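1-carboxybiuret hydrolase subunit AtzE (PDB 6C62) hydrolyses 1-carboxybiuret to urea-1,3-dicarboxylate and ammonia, a step in the bacterial breakdown of the herbicide atrazine. Local coordinates at residues A179-V184 against I374-I379; G198-V203 against C311-D316; V203-H208 against A306-C311; G269-A274 against T416-N421; A285-M290 against R362-L367. One frame throughout, in Å; residues are numbered along the deposited sequence.

Interaction 1: residues A179-V184 against I374-I379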
# COMPACT_ATOMS: atom_id res chain seq x y z
N ALA A 179 -25.00 15.62 4.17
CA ALA A 179 -26.22 14.99 4.60
C ALA A 179 -26.65 15.58 5.94
O ALA A 179 -27.84 15.95 6.12
CB ALA A 179 -26.07 13.48 4.73
N SER A 180 -25.70 15.70 6.86
CA SER A 180 -25.99 16.28 8.18
C SER A 180 -26.51 17.72 8.09
O SER A 180 -27.56 18.07 8.66
CB SER A 180 -24.76 16.26 9.05
OG SER A 180 -24.99 16.70 10.37
N LEU A 181 -25.73 18.56 7.42
CA LEU A 181 -26.00 19.96 7.34
C LEU A 181 -27.21 20.35 6.48
O LEU A 181 -27.87 21.34 6.84
CB LEU A 181 -24.77 20.72 6.95
CG LEU A 181 -23.55 20.53 7.84
CD1 LEU A 181 -22.53 21.60 7.52
CD2 LEU A 181 -23.92 20.60 9.31
N CYS A 182 -27.52 19.58 5.44
CA CYS A 182 -28.69 19.82 4.58
C CYS A 182 -29.96 19.07 5.04
O CYS A 182 -31.05 19.29 4.48
CB CYS A 182 -28.38 19.48 3.14
SG CYS A 182 -27.28 20.67 2.37
N GLY A 183 -29.85 18.18 6.02
CA GLY A 183 -30.98 17.43 6.42
C GLY A 183 -31.47 16.43 5.39
O GLY A 183 -32.69 16.31 5.17
N VAL A 184 -30.56 15.65 4.82
CA VAL A 184 -30.96 14.62 3.90
C VAL A 184 -30.21 13.33 4.25
O VAL A 184 -29.39 13.31 5.17
CB VAL A 184 -30.68 15.02 2.43
CG1 VAL A 184 -31.40 16.32 2.05
CG2 VAL A 184 -29.17 15.17 2.17
N ILE A 374 -21.68 20.46 15.10
CA ILE A 374 -22.72 21.45 15.13
C ILE A 374 -23.50 21.44 13.77
O ILE A 374 -23.06 20.82 12.79
CB ILE A 374 -22.09 22.88 15.28
CG1 ILE A 374 -21.06 23.16 14.17
CG2 ILE A 374 -21.36 23.06 16.60
CD1 ILE A 374 -20.74 24.61 13.98
N SER A 375 -24.61 22.16 13.74
CA SER A 375 -25.35 22.40 12.49
C SER A 375 -24.67 23.48 11.64
O SER A 375 -23.69 24.09 12.09
CB SER A 375 -26.78 22.82 12.82
OG SER A 375 -27.46 21.68 13.30
N ALA A 376 -25.20 23.74 10.45
CA ALA A 376 -24.52 24.54 9.48
C ALA A 376 -24.15 25.95 9.98
O ALA A 376 -25.02 26.69 10.38
CB ALA A 376 -25.33 24.64 8.21
N PRO A 377 -22.84 26.30 9.96
CA PRO A 377 -22.46 27.66 10.28
C PRO A 377 -22.69 28.61 9.10
O PRO A 377 -23.02 28.15 7.95
CB PRO A 377 -21.00 27.52 10.62
CG PRO A 377 -20.53 26.38 9.84
CD PRO A 377 -21.66 25.41 9.92
N ALA A 378 -22.57 29.91 9.37
CA ALA A 378 -22.69 30.94 8.32
C ALA A 378 -21.61 30.75 7.26
O ALA A 378 -20.50 30.39 7.55
CB ALA A 378 -22.56 32.37 8.94
N ILE A 379 -21.96 31.04 6.02
CA ILE A 379 -21.00 31.17 4.96
C ILE A 379 -19.96 32.21 5.37
O ILE A 379 -20.31 33.23 5.87
CB ILE A 379 -21.70 31.57 3.66
CG1 ILE A 379 -22.41 30.35 3.08
CG2 ILE A 379 -20.71 32.19 2.65
CD1 ILE A 379 -23.51 30.68 2.10
O HOH W 1 -27.65 22.13 9.58
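L181 reaches from the last turn of helix 176-182 onto the loop 374-379 and lies against A376, the residue that takes most of the loop's share of the contact. One methyl, CD2, settles on the loop backbone, 3.6 Å from A376 N and equally close to the carbonyl oxygen of I374. The other, CD1, lies beside A376, 4.1 Å from its CA, and L181 CB stands 4.2 Å from A376 CB. A first torsion of -56°, with CG opposite the carbonyl carbon, turns the branched end of the leucine onto the loop, CD2 over the I374-A376 backbone and CD1 next to A376. In this amidase-family fold helix 176-182 leads into strand 185-188 of the large mixed sheet, and S180 touches I426 of strand 426-432 in the same sheet. The L181 side chain is about 11 Å from those of S174 and S150, active-site residues by similarity. A water bridges the two backbones, giving a proton to L181 O at 2.9 Å and accepting one from A376 N at 3.1 Å. The L181 carbonyl, near the helix end, has N139 as a further donor. I374 contributes chiefly its carbonyl, which T372 OG1 also meets.

Interaction 2: residues G198-V203 against C311-D316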
# COMPACT_ATOMS: atom_id res chain seq x y z
N GLY A 198 -13.72 5.97 -13.54
CA GLY A 198 -14.26 7.15 -14.20
C GLY A 198 -14.55 8.31 -13.25
O GLY A 198 -15.44 9.09 -13.54
N THR A 199 -13.90 8.38 -12.09
CA THR A 199 -14.02 9.51 -11.20
C THR A 199 -12.66 10.17 -10.95
O THR A 199 -11.59 9.53 -11.04
CB THR A 199 -14.69 9.18 -9.86
OG1 THR A 199 -13.83 8.33 -9.07
CG2 THR A 199 -16.05 8.49 -10.10
N TYR A 200 -12.70 11.47 -10.68
CA TYR A 200 -11.45 12.20 -10.38
C TYR A 200 -11.08 11.96 -8.90
O TYR A 200 -11.87 12.28 -7.99
CB TYR A 200 -11.64 13.70 -10.72
CG TYR A 200 -10.30 14.41 -10.79
CD1 TYR A 200 -9.66 14.79 -9.64
CD2 TYR A 200 -9.67 14.61 -11.99
CE1 TYR A 200 -8.40 15.38 -9.70
CE2 TYR A 200 -8.40 15.18 -12.08
CZ TYR A 200 -7.78 15.59 -10.94
OH TYR A 200 -6.51 16.22 -11.01
N PRO A 201 -9.91 11.41 -8.64
CA PRO A 201 -9.57 11.02 -7.28
C PRO A 201 -9.00 12.13 -6.38
O PRO A 201 -8.70 13.27 -6.83
CB PRO A 201 -8.51 9.96 -7.49
CG PRO A 201 -7.81 10.40 -8.69
CD PRO A 201 -8.83 11.08 -9.57
N PHE A 202 -8.97 11.82 -5.10
CA PHE A 202 -8.43 12.75 -4.09
C PHE A 202 -7.38 11.97 -3.32
O PHE A 202 -6.18 12.27 -3.44
CB PHE A 202 -9.60 13.30 -3.25
CG PHE A 202 -9.21 14.12 -2.05
CD1 PHE A 202 -8.08 14.99 -2.08
CD2 PHE A 202 -9.99 14.05 -0.90
CE1 PHE A 202 -7.73 15.74 -0.97
CE2 PHE A 202 -9.64 14.83 0.25
CZ PHE A 202 -8.51 15.67 0.19
N VAL A 203 -7.79 10.97 -2.57
CA VAL A 203 -6.88 10.11 -1.75
C VAL A 203 -7.16 8.68 -2.17
O VAL A 203 -8.17 8.09 -1.80
CB VAL A 203 -7.14 10.31 -0.26
CG1 VAL A 203 -6.19 9.48 0.62
CG2 VAL A 203 -7.12 11.78 0.11
N CYS A 311 0.38 15.46 -3.20
CA CYS A 311 1.31 14.91 -4.18
C CYS A 311 0.64 14.58 -5.49
O CYS A 311 1.25 14.66 -6.53
CB CYS A 311 2.09 13.73 -3.62
SG CYS A 311 3.17 14.36 -2.26
N LEU A 312 -0.62 14.21 -5.46
CA LEU A 312 -1.38 13.99 -6.68
C LEU A 312 -1.35 15.21 -7.60
O LEU A 312 -1.45 15.05 -8.80
CB LEU A 312 -2.83 13.72 -6.38
CG LEU A 312 -3.70 13.03 -7.43
CD1 LEU A 312 -3.23 11.60 -7.62
CD2 LEU A 312 -5.15 13.03 -6.94
N HIS A 313 -1.28 16.42 -7.02
CA HIS A 313 -1.35 17.67 -7.79
C HIS A 313 0.01 18.37 -7.85
O HIS A 313 0.10 19.56 -8.16
CB HIS A 313 -2.36 18.59 -7.11
CG HIS A 313 -3.76 18.07 -7.15
ND1 HIS A 313 -4.50 18.10 -8.30
CD2 HIS A 313 -4.52 17.47 -6.22
CE1 HIS A 313 -5.68 17.57 -8.07
NE2 HIS A 313 -5.72 17.15 -6.82
N LEU A 314 1.10 17.64 -7.60
CA LEU A 314 2.40 18.28 -7.49
C LEU A 314 2.82 19.03 -8.78
O LEU A 314 3.38 20.13 -8.70
CB LEU A 314 3.45 17.28 -7.07
CG LEU A 314 4.87 17.81 -6.91
CD1 LEU A 314 4.95 18.97 -5.92
CD2 LEU A 314 5.76 16.65 -6.44
N ASP A 315 2.55 18.43 -9.93
CA ASP A 315 2.98 19.01 -11.20
C ASP A 315 2.32 20.35 -11.41
O ASP A 315 3.01 21.30 -11.82
CB ASP A 315 2.60 18.15 -12.42
CG ASP A 315 3.36 16.81 -12.51
OD1 ASP A 315 4.60 16.79 -12.23
OD2 ASP A 315 2.70 15.77 -12.90
N ASP A 316 1.02 20.44 -11.13
CA ASP A 316 0.31 21.70 -11.17
C ASP A 316 0.68 22.67 -10.05
O ASP A 316 0.72 23.89 -10.27
CB ASP A 316 -1.19 21.47 -11.19
CG ASP A 316 -1.67 20.93 -12.56
OD1 ASP A 316 -1.08 21.34 -13.58
OD2 ASP A 316 -2.64 20.10 -12.63
O HOH W 2 -8.13 15.73 -5.95
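The Y200 ring presents its edge to H313, whose CE1 lies near the tyrosine plane, 3.3 Å from Y200 OH and 3.9 Å from Y200 CE1. On one face of the phenol sits P201 CD, displaced toward the rim, and a water lies in plane at the edge of both the tyrosine and imidazole rings. In this amidase-family enzyme the contact joins the loop between strands 185-188 and 208-213 to the junction of helices 294-312 and 314-319, where H313 holds the N-cap position. With chi1 at -165°, the Y200 side chain extends away from its own backbone nitrogen, which carries the ring out to meet the histidine arriving from the opposite direction. F123 meets both rings, making a small aromatic cluster that F332 extends beside H313. An alanine in place of Y200 is likely to open a gap beside H313 CE1 and deprive F123 of one of its ring partners. F202 has V203 CG2 over the centre of one ring face, and its side chain is about 6 Å from those of the probable catalytic serines S150 and S174. L312 inserts its CD2 methyl against the loop backbone, 3.6 Å from P201 O and 3.7 Å from F202 O, with P201 CG at 4.1 Å. The shared water donates to P201 O at 2.7 Å and is hydrogen-bonded to H313 NE2 at 2.9 Å.

Interaction 3: residues V203-H208 against A306-C311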
# COMPACT_ATOMS: atom_id res chain seq x y z
N VAL A 203 -7.79 10.97 -2.57
CA VAL A 203 -6.88 10.11 -1.75
C VAL A 203 -7.16 8.68 -2.17
O VAL A 203 -8.17 8.09 -1.80
CB VAL A 203 -7.14 10.31 -0.26
CG1 VAL A 203 -6.19 9.48 0.62
CG2 VAL A 203 -7.12 11.78 0.11
N HIS A 204 -6.27 8.10 -2.94
CA HIS A 204 -6.45 6.72 -3.41
C HIS A 204 -6.69 5.74 -2.24
O HIS A 204 -7.50 4.80 -2.33
CB HIS A 204 -5.20 6.28 -4.20
CG HIS A 204 -4.95 7.04 -5.46
ND1 HIS A 204 -3.68 7.42 -5.88
CD2 HIS A 204 -5.82 7.41 -6.44
CE1 HIS A 204 -3.80 8.01 -7.07
NE2 HIS A 204 -5.09 8.03 -7.42
N SER A 205 -5.99 5.96 -1.14
CA SER A 205 -6.09 5.06 0.02
C SER A 205 -7.41 5.20 0.83
O SER A 205 -7.67 4.38 1.74
CB SER A 205 -4.91 5.33 1.00
OG SER A 205 -3.64 4.88 0.54
N ILE A 206 -8.21 6.26 0.60
CA ILE A 206 -9.38 6.50 1.46
C ILE A 206 -10.67 6.89 0.76
O ILE A 206 -11.74 6.81 1.37
CB ILE A 206 -9.04 7.54 2.59
CG1 ILE A 206 -7.66 7.32 3.25
CG2 ILE A 206 -10.07 7.49 3.69
CD1 ILE A 206 -7.29 8.41 4.23
N ASP A 207 -10.65 7.30 -0.51
CA ASP A 207 -11.89 7.76 -1.18
C ASP A 207 -12.96 6.71 -1.23
O ASP A 207 -12.68 5.58 -1.64
CB ASP A 207 -11.68 8.20 -2.65
CG ASP A 207 -10.78 9.40 -2.83
OD1 ASP A 207 -10.60 10.19 -1.90
OD2 ASP A 207 -10.24 9.51 -4.00
N HIS A 208 -14.19 7.09 -0.90
CA HIS A 208 -15.39 6.27 -1.07
C HIS A 208 -16.41 7.05 -1.93
O HIS A 208 -16.44 8.29 -1.89
CB HIS A 208 -16.14 6.09 0.26
CG HIS A 208 -15.39 5.44 1.37
ND1 HIS A 208 -14.41 6.08 2.10
CD2 HIS A 208 -15.65 4.29 2.03
CE1 HIS A 208 -14.03 5.30 3.11
NE2 HIS A 208 -14.78 4.20 3.09
N ALA A 306 -3.48 14.50 3.37
CA ALA A 306 -2.75 15.68 2.92
C ALA A 306 -1.60 15.31 1.98
O ALA A 306 -1.37 15.98 1.02
CB ALA A 306 -2.22 16.45 4.12
N SER A 307 -0.83 14.27 2.31
CA SER A 307 0.27 13.89 1.44
C SER A 307 -0.21 13.28 0.10
O SER A 307 0.35 13.64 -0.95
CB SER A 307 1.20 12.95 2.17
OG SER A 307 1.94 13.75 3.08
N GLU A 308 -1.15 12.35 0.15
CA GLU A 308 -1.59 11.71 -1.08
C GLU A 308 -2.35 12.75 -1.97
O GLU A 308 -2.11 12.80 -3.13
CB GLU A 308 -2.51 10.52 -0.82
CG GLU A 308 -1.81 9.28 -0.37
CD GLU A 308 -2.66 7.98 -0.33
OE1 GLU A 308 -3.70 7.84 -1.03
OE2 GLU A 308 -2.24 7.01 0.40
N GLY A 309 -3.24 13.58 -1.38
CA GLY A 309 -3.94 14.60 -2.20
C GLY A 309 -2.99 15.68 -2.71
O GLY A 309 -3.04 16.06 -3.87
N GLY A 310 -2.09 16.18 -1.87
CA GLY A 310 -1.12 17.16 -2.32
C GLY A 310 -0.21 16.65 -3.40
O GLY A 310 -0.00 17.34 -4.44
N CYS A 311 0.38 15.46 -3.20
CA CYS A 311 1.31 14.91 -4.18
C CYS A 311 0.64 14.58 -5.49
O CYS A 311 1.25 14.66 -6.53
CB CYS A 311 2.09 13.73 -3.62
SG CYS A 311 3.17 14.36 -2.26
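V203 packs close to helix 294-312, its CA 5.4 Å from that of G309. The loop 203-208 folds back on itself here: V203 O accepts from both I206 N and D207 N, and V203 N donates to D207 OD1 at 3.0 Å, on the syn side but 32° out of the carboxylate plane. Within this turn the S205 N-H and OG face E308 of helix 294-312. The glutamate, extended beyond CG, grips S205 with both oxygens through their syn lone pairs. S205 N donates to E308 OE1 at 3.0 Å with an N-H...O angle of 161°, and S205 OG donates to E308 OE2 at 2.6 Å. Y343 OH provides a further hydrogen bond to OE2, so the buried carboxylate has several polar partners. V203 CG1 comes across the glutamate chain and lies 3.4 Å from E308 OE1. H204 CB is 3.8 Å from the same oxygen, while H204 NE2 bonds to the backbone of another protein's chain, and L344 of the second AtzE subunit packs on E308. The bidentate hydrogen bonding of E308 to S205 N and OG joins a loop to a helix of the amidase-family fold at a subunit interface, with the V203 side chain about 10 Å from that of S174, the probable acyl-ester serine.

Interaction 4: residues G269-A274 against T416-N421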
# COMPACT_ATOMS: atom_id res chain seq x y z
N GLY A 269 -21.35 19.14 20.06
CA GLY A 269 -22.08 20.19 20.73
C GLY A 269 -23.43 19.71 21.27
O GLY A 269 -23.86 18.57 21.04
N PRO A 270 -24.15 20.60 21.97
CA PRO A 270 -25.42 20.18 22.63
C PRO A 270 -26.49 19.65 21.65
O PRO A 270 -27.16 18.66 21.95
CB PRO A 270 -25.92 21.48 23.27
CG PRO A 270 -24.68 22.28 23.51
CD PRO A 270 -23.78 21.99 22.31
N ALA A 271 -26.66 20.31 20.50
CA ALA A 271 -27.60 19.75 19.50
C ALA A 271 -27.21 18.37 18.94
O ALA A 271 -28.07 17.50 18.74
CB ALA A 271 -27.82 20.71 18.36
N ALA A 272 -25.91 18.19 18.67
CA ALA A 272 -25.38 16.88 18.20
C ALA A 272 -25.63 15.77 19.25
O ALA A 272 -26.15 14.69 18.92
CB ALA A 272 -23.89 17.01 17.89
N ARG A 273 -25.36 16.09 20.51
CA ARG A 273 -25.65 15.15 21.62
C ARG A 273 -27.14 14.79 21.75
O ARG A 273 -27.48 13.65 21.99
CB ARG A 273 -25.13 15.68 22.95
CG ARG A 273 -23.64 15.80 23.04
CD ARG A 273 -23.26 16.62 24.27
NE ARG A 273 -21.82 16.67 24.37
CZ ARG A 273 -21.11 16.90 25.49
NH1 ARG A 273 -21.70 17.26 26.63
NH2 ARG A 273 -19.79 16.81 25.45
N ALA A 274 -28.02 15.77 21.55
CA ALA A 274 -29.47 15.52 21.63
C ALA A 274 -29.96 14.66 20.48
O ALA A 274 -30.84 13.84 20.64
CB ALA A 274 -30.24 16.84 21.66
N THR A 416 -31.91 14.39 11.31
CA THR A 416 -32.76 14.66 12.47
C THR A 416 -32.83 16.17 12.74
O THR A 416 -32.08 16.98 12.13
CB THR A 416 -32.25 13.97 13.76
OG1 THR A 416 -31.13 14.67 14.24
CG2 THR A 416 -31.84 12.50 13.52
N TRP A 417 -33.79 16.55 13.59
CA TRP A 417 -34.20 17.94 13.73
C TRP A 417 -34.27 18.24 15.24
O TRP A 417 -35.33 18.24 15.80
CB TRP A 417 -35.52 18.19 13.03
CG TRP A 417 -35.39 17.96 11.54
CD1 TRP A 417 -35.52 16.78 10.88
CD2 TRP A 417 -35.04 18.92 10.57
NE1 TRP A 417 -35.32 16.96 9.54
CE2 TRP A 417 -35.00 18.27 9.32
CE3 TRP A 417 -34.73 20.29 10.62
CZ2 TRP A 417 -34.67 18.94 8.13
CZ3 TRP A 417 -34.44 20.96 9.42
CH2 TRP A 417 -34.41 20.27 8.21
N PRO A 418 -33.11 18.45 15.89
CA PRO A 418 -33.13 18.73 17.33
C PRO A 418 -33.73 20.13 17.70
O PRO A 418 -33.66 21.09 16.91
CB PRO A 418 -31.65 18.54 17.76
CG PRO A 418 -30.88 18.85 16.51
CD PRO A 418 -31.75 18.58 15.31
N GLY A 419 -34.31 20.20 18.90
CA GLY A 419 -35.10 21.33 19.33
C GLY A 419 -34.48 22.70 19.56
O GLY A 419 -35.13 23.72 19.32
N GLU A 420 -33.27 22.78 20.06
CA GLU A 420 -32.83 24.11 20.54
C GLU A 420 -31.91 24.77 19.52
O GLU A 420 -30.89 25.31 19.86
CB GLU A 420 -32.17 23.96 21.93
CG GLU A 420 -32.49 25.10 22.91
CD GLU A 420 -33.93 25.08 23.42
OE1 GLU A 420 -34.46 23.98 23.62
OE2 GLU A 420 -34.54 26.16 23.64
N ASN A 421 -32.25 24.71 18.25
CA ASN A 421 -31.19 24.75 17.22
C ASN A 421 -31.52 25.57 16.00
O ASN A 421 -31.00 25.28 14.90
CB ASN A 421 -30.86 23.30 16.86
CG ASN A 421 -29.56 23.15 16.11
OD1 ASN A 421 -28.53 23.67 16.53
ND2 ASN A 421 -29.60 22.42 15.02
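Apolar packing joins A271, in the first turn of helix 270-283, to P418 in the loop 416-421. A271 CB points at the loop and stands 4.0 Å from P418 CG. One turn further along, A274 CB makes a looser contact with P418 CB at 4.5 Å, so the proline ring lies against the methyls of A271 and A274. The ring also meets backbone: P418 CG is 3.8 Å from A271 O. In the amidase-family fold the loop is the turn between the antiparallel neighbours 411-416 and 426-432 of the large mixed sheet, and the helix lies alongside it, with both A272 and P418 touching I426. Contact between a methyl and a flat polar group completes the interface. N421 sets its amide against A271 CB, with OD1 at 3.6 Å and CG at 3.7 Å, an approach made possible by a chi1 of -165° that swings CG to the far side of CB from the N421 nitrogen. The other end of that amide is tied into the surrounding loops, N421 ND2 donating to M424 O and, in one of the two conformers of S375, bonding to S375 OG.

Interaction 5: residues A285-M290 against R362-L367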
# COMPACT_ATOMS: atom_id res chain seq x y z
N ALA A 285 -30.59 1.61 22.13
CA ALA A 285 -29.17 1.59 22.48
C ALA A 285 -28.99 2.34 23.76
O ALA A 285 -29.41 3.49 23.84
CB ALA A 285 -28.33 2.27 21.42
N SER A 286 -28.40 1.69 24.76
CA SER A 286 -28.15 2.38 26.06
C SER A 286 -26.72 2.33 26.52
O SER A 286 -26.31 3.25 27.24
CB SER A 286 -29.04 1.82 27.14
OG SER A 286 -29.02 0.40 27.08
N GLU A 287 -25.95 1.33 26.10
CA GLU A 287 -24.55 1.24 26.45
C GLU A 287 -23.67 2.24 25.71
O GLU A 287 -23.82 2.44 24.51
CB GLU A 287 -24.05 -0.16 26.19
CG GLU A 287 -24.06 -1.03 27.42
CD GLU A 287 -23.51 -2.40 27.13
OE1 GLU A 287 -22.25 -2.55 27.16
OE2 GLU A 287 -24.37 -3.31 26.88
N VAL A 288 -22.77 2.88 26.45
CA VAL A 288 -21.76 3.78 25.89
C VAL A 288 -20.53 2.91 25.56
O VAL A 288 -20.10 2.10 26.37
CB VAL A 288 -21.46 4.93 26.85
CG1 VAL A 288 -20.26 5.75 26.38
CG2 VAL A 288 -22.69 5.82 27.02
N VAL A 289 -20.01 3.02 24.36
CA VAL A 289 -18.94 2.19 23.84
C VAL A 289 -17.77 3.13 23.43
O VAL A 289 -18.00 4.19 22.83
CB VAL A 289 -19.41 1.47 22.57
CG1 VAL A 289 -18.31 0.66 21.92
CG2 VAL A 289 -20.58 0.61 22.86
N MET A 290 -16.52 2.76 23.74
CA MET A 290 -15.36 3.53 23.28
C MET A 290 -14.86 2.96 21.95
O MET A 290 -14.65 1.79 21.81
CB MET A 290 -14.25 3.56 24.33
CG MET A 290 -14.80 4.14 25.66
SD MET A 290 -15.48 5.86 25.51
CE MET A 290 -13.90 6.67 25.80
N ARG A 362 -16.88 -7.32 16.58
CA ARG A 362 -17.26 -8.65 17.04
C ARG A 362 -18.24 -8.58 18.22
O ARG A 362 -18.88 -9.56 18.51
CB ARG A 362 -15.99 -9.50 17.35
CG ARG A 362 -15.28 -9.83 16.04
CD ARG A 362 -14.33 -11.01 16.13
NE ARG A 362 -12.98 -10.60 16.52
CZ ARG A 362 -12.03 -10.10 15.68
NH1 ARG A 362 -10.84 -9.77 16.18
NH2 ARG A 362 -12.27 -9.89 14.37
N ASP A 363 -18.35 -7.46 18.91
CA ASP A 363 -19.22 -7.30 20.06
C ASP A 363 -20.44 -6.41 19.75
O ASP A 363 -21.31 -6.30 20.59
CB ASP A 363 -18.43 -6.69 21.22
CG ASP A 363 -17.14 -7.53 21.59
OD1 ASP A 363 -17.10 -8.77 21.41
OD2 ASP A 363 -16.13 -6.96 22.03
N TRP A 364 -20.51 -5.77 18.57
CA TRP A 364 -21.53 -4.76 18.30
C TRP A 364 -21.98 -4.92 16.87
O TRP A 364 -21.14 -5.26 16.00
CB TRP A 364 -21.01 -3.35 18.56
CG TRP A 364 -20.64 -3.14 19.95
CD1 TRP A 364 -19.39 -3.22 20.50
CD2 TRP A 364 -21.53 -2.90 21.04
NE1 TRP A 364 -19.45 -3.02 21.88
CE2 TRP A 364 -20.75 -2.82 22.22
CE3 TRP A 364 -22.93 -2.71 21.14
CZ2 TRP A 364 -21.32 -2.56 23.48
CZ3 TRP A 364 -23.49 -2.44 22.38
CH2 TRP A 364 -22.70 -2.38 23.53
N ASP A 365 -23.28 -4.69 16.62
CA ASP A 365 -23.83 -4.71 15.25
C ASP A 365 -23.87 -3.29 14.64
O ASP A 365 -23.49 -3.11 13.48
CB ASP A 365 -25.20 -5.35 15.23
CG ASP A 365 -25.14 -6.81 15.72
OD1 ASP A 365 -24.46 -7.57 15.03
OD2 ASP A 365 -25.65 -7.16 16.85
N ILE A 366 -24.33 -2.32 15.44
CA ILE A 366 -24.42 -0.91 15.01
C ILE A 366 -23.91 -0.01 16.13
O ILE A 366 -24.20 -0.27 17.33
CB ILE A 366 -25.87 -0.56 14.64
CG1 ILE A 366 -26.31 -1.30 13.41
CG2 ILE A 366 -26.03 0.91 14.31
CD1 ILE A 366 -27.73 -1.68 13.51
N LEU A 367 -23.16 1.03 15.78
CA LEU A 367 -22.72 2.06 16.72
C LEU A 367 -23.19 3.41 16.24
O LEU A 367 -23.17 3.67 15.03
CB LEU A 367 -21.21 2.03 16.94
CG LEU A 367 -20.71 0.68 17.53
CD1 LEU A 367 -19.20 0.56 17.44
CD2 LEU A 367 -21.11 0.58 19.00
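V289 lays its CG2 methyl over one face of the W364 indole in a CH-pi contact, 3.6 Å from the centroid of the six-membered ring and 25° off the ring normal. The closest ring atom is CZ2, at 3.3 Å from V289 CG2, while V289 CG1 lies 3.9 Å from W364 NE1. L367 CD2 comes to the same face of the indole, displaced toward the rim, and touches the valine as well, 3.9 Å from V289 CG2. E287 approaches instead at the edge, its OE1 3.7 Å from W364 CH2 and its carboxylate plane turned 69° from the ring. The two segments belong to strands 288-289 and 366-370 at one end of the large mixed sheet, parallel to strand 257-260, which runs between them; the side chains therefore meet across an intervening strand. W364 sits just before strand 366-370, and its chi1 of -63°, which sets the ring beside its own backbone nitrogen, brings the indole back beneath V289. A serine replacing W364 would probably leave V289 CG2 without its aromatic platform and open a gap beside E287. Further out, R256 makes a salt bridge with E287 OE1 and a cation-pi contact with W364, joining the acid and the indole through one guanidinium group. L360, from helix 340-360, packs against both V289 and L367.

Overall arrangement
The five contacts of this amidase-family chain form two pairs and one separate contact. Interactions 2 and 3 share V203 and C311, use helix 294-312 and have centres 8 Å apart; they touch through F202 N and D207 OD2, and both lie against the second subunit. Interactions 1 and 4 have centres 12 Å apart and meet through S375 and N421. Interaction 4 lies across the chain's centre from interaction 2, centres 37 Å apart. Interaction 5 lies at the sheet end, 21 Å from interaction 4 between centres. Along the sequence interaction 3 is nested in 2 and interaction 5 in 4, while interaction 4 crosses 1, 2 and 3; the contacts thus bring together regions far apart in sequence.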